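Local coordinates for protein polyguluronate lyase (Corynebacterium sp., PDB 1UAI) that probably cleaves poly(alpha-L-guluronate) blocks of alginate as a lyase, using a jellyroll beta-sandwich fold, at residues Phe56-Asn61 with Ala194-Cys200. Residues are numbered along the deposited sequence.
Sequences FRAAVN and AYTQANC
This is a face-to-face contact between the two sheets of the alginate lyase jellyroll: strand 54-59 of one sheet lies over strand 194-196 of the other, and the two segments draw closer where both run out into loops. The strand axes are nearly parallel (14°) and approach to 6.3 Å, with Phe56 level with Ala194 and Ala58 with Thr196 (CA-CA 5.5 and 6.1 Å). Extended backbone alternation turns Phe56, Ala58, Ala194 and Thr196 inward, while Arg57 and Tyr195 point away; Arg57 instead hydrogen-bonds Gln213. Small residues permit the close spacing: Ala194 CB lies 3.7 Å from Phe56 CB and 3.4 Å from Phe56 O. The Phe56 ring (chi1 m) leads away to meet Phe45. Thr196, also m, donates from OG1 to Ala58 O at 2.8 Å, a side-chain-to-backbone hydrogen bond between the sheets. An inverse gamma turn centred on Gln197 then brings the chain nearer, so that Val60 and Asn199 have CA atoms 4.1 Å apart. Here Asn199 CA makes a CA-H...O contact with Val60 O (3.2 Å), and Val60 (m) sets CG1 4.1 Å from Ala198 CB and CG2 4.0 Å from Cys200 SG, the sulfur disulfide-bonded to Cys206. Close apolar packing thus joins the two strands and the loops that follow them, with one threonine hydroxyl adding a directed hydrogen bond to a strand carbonyl, whereas Ala198 O is buried with no polar partner in the model.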
loop_
_atom_site.group_PDB
_atom_site.type_symbol
_atom_site.label_atom_id
_atom_site.label_comp_id
_atom_site.label_asym_id
_atom_site.label_seq_id
_atom_site.Cartn_x
_atom_site.Cartn_y
_atom_site.Cartn_z
ATOM N N PHE A 56 3.921 -7.987 -3.442
ATOM C CA PHE A 56 4.321 -6.658 -3.900
ATOM C C PHE A 56 5.739 -6.451 -3.381
ATOM O O PHE A 56 5.983 -6.570 -2.178
ATOM C CB PHE A 56 3.436 -5.572 -3.291
ATOM C CG PHE A 56 2.018 -5.584 -3.777
ATOM C CD1 PHE A 56 1.643 -4.832 -4.885
ATOM C CD2 PHE A 56 1.046 -6.308 -3.096
ATOM C CE1 PHE A 56 0.315 -4.795 -5.305
ATOM C CE2 PHE A 56 -0.284 -6.279 -3.507
ATOM C CZ PHE A 56 -0.651 -5.518 -4.614
ATOM N N ARG A 57 6.671 -6.144 -4.276
ATOM C CA ARG A 57 8.055 -5.926 -3.872
ATOM C C ARG A 57 8.618 -4.677 -4.532
ATOM O O ARG A 57 8.396 -4.442 -5.718
ATOM C CB ARG A 57 8.924 -7.133 -4.248
ATOM C CG ARG A 57 10.384 -6.992 -3.819
ATOM C CD ARG A 57 11.253 -8.155 -4.288
ATOM N NE ARG A 57 10.808 -9.434 -3.741
ATOM C CZ ARG A 57 11.432 -10.589 -3.947
ATOM N NH1 ARG A 57 12.533 -10.625 -4.687
ATOM N NH2 ARG A 57 10.952 -11.708 -3.421
ATOM N N ALA A 58 9.336 -3.874 -3.749
ATOM C CA ALA A 58 9.971 -2.660 -4.250
ATOM C C ALA A 58 11.340 -2.531 -3.589
ATOM O O ALA A 58 11.445 -2.393 -2.368
ATOM C CB ALA A 58 9.113 -1.436 -3.942
ATOM N N ALA A 59 12.386 -2.592 -4.411
ATOM C CA ALA A 59 13.764 -2.496 -3.936
ATOM C C ALA A 59 14.211 -1.044 -3.828
ATOM O O ALA A 59 13.652 -0.165 -4.478
ATOM C CB ALA A 59 14.689 -3.266 -4.869
ATOM N N VAL A 60 15.238 -0.801 -3.021
ATOM C CA VAL A 60 15.727 0.555 -2.804
ATOM C C VAL A 60 16.230 1.271 -4.053
ATOM O O VAL A 60 16.283 2.501 -4.084
ATOM C CB VAL A 60 16.842 0.582 -1.728
ATOM C CG1 VAL A 60 16.319 -0.027 -0.434
ATOM C CG2 VAL A 60 18.078 -0.165 -2.218
ATOM N N ASN A 61 16.591 0.507 -5.081
ATOM C CA ASN A 61 17.083 1.088 -6.328
ATOM C C ASN A 61 15.959 1.173 -7.356
ATOM O O ASN A 61 16.201 1.412 -8.539
ATOM C CB ASN A 61 18.231 0.242 -6.887
ATOM C CG ASN A 61 17.776 -1.133 -7.331
ATOM O OD1 ASN A 61 16.728 -1.619 -6.908
ATOM N ND2 ASN A 61 18.568 -1.775 -8.183
ATOM N N ALA A 194 3.304 -2.371 -1.426
ATOM C CA ALA A 194 4.615 -2.171 -0.815
ATOM C C ALA A 194 5.223 -0.842 -1.244
ATOM O O ALA A 194 5.653 -0.684 -2.388
ATOM C CB ALA A 194 5.550 -3.313 -1.196
ATOM N N TYR A 195 5.245 0.116 -0.325
ATOM C CA TYR A 195 5.819 1.432 -0.589
ATOM C C TYR A 195 7.042 1.500 0.324
ATOM O O TYR A 195 6.945 1.809 1.510
ATOM C CB TYR A 195 4.782 2.509 -0.261
ATOM C CG TYR A 195 5.192 3.937 -0.536
ATOM C CD1 TYR A 195 6.201 4.247 -1.449
ATOM C CD2 TYR A 195 4.529 4.987 0.095
ATOM C CE1 TYR A 195 6.537 5.576 -1.724
ATOM C CE2 TYR A 195 4.854 6.311 -0.174
ATOM C CZ TYR A 195 5.856 6.598 -1.082
ATOM O OH TYR A 195 6.167 7.911 -1.354
ATOM N N THR A 196 8.195 1.166 -0.248
ATOM C CA THR A 196 9.454 1.107 0.480
ATOM C C THR A 196 10.030 2.475 0.806
ATOM O O THR A 196 10.378 3.246 -0.086
ATOM C CB THR A 196 10.455 0.259 -0.320
ATOM O OG1 THR A 196 9.889 -1.045 -0.517
ATOM C CG2 THR A 196 11.786 0.132 0.412
ATOM N N GLN A 197 10.139 2.762 2.100
ATOM C CA GLN A 197 10.636 4.047 2.567
ATOM C C GLN A 197 12.151 4.117 2.690
ATOM O O GLN A 197 12.696 4.477 3.735
ATOM C CB GLN A 197 9.981 4.396 3.904
ATOM C CG GLN A 197 8.455 4.371 3.870
ATOM C CD GLN A 197 7.877 5.272 2.800
ATOM O OE1 GLN A 197 7.284 4.801 1.827
ATOM N NE2 GLN A 197 8.049 6.575 2.969
ATOM N N ALA A 198 12.827 3.765 1.604
ATOM C CA ALA A 198 14.278 3.805 1.556
ATOM C C ALA A 198 14.712 3.748 0.102
ATOM O O ALA A 198 14.044 3.132 -0.729
ATOM C CB ALA A 198 14.869 2.627 2.327
ATOM N N ASN A 199 15.807 4.431 -0.210
ATOM C CA ASN A 199 16.355 4.407 -1.557
ATOM C C ASN A 199 17.870 4.326 -1.427
ATOM O O ASN A 199 18.391 4.144 -0.325
ATOM C CB ASN A 199 15.918 5.634 -2.375
ATOM C CG ASN A 199 16.248 6.941 -1.701
ATOM O OD1 ASN A 199 17.302 7.086 -1.093
ATOM N ND2 ASN A 199 15.353 7.915 -1.826
ATOM N N CYS A 200 18.585 4.451 -2.535
ATOM C CA CYS A 200 20.034 4.331 -2.477
ATOM C C CYS A 200 20.772 5.449 -1.747
ATOM O O CYS A 200 21.971 5.338 -1.491
ATOM C CB CYS A 200 20.577 4.127 -3.891
ATOM S SG CYS A 200 20.025 2.515 -4.542
#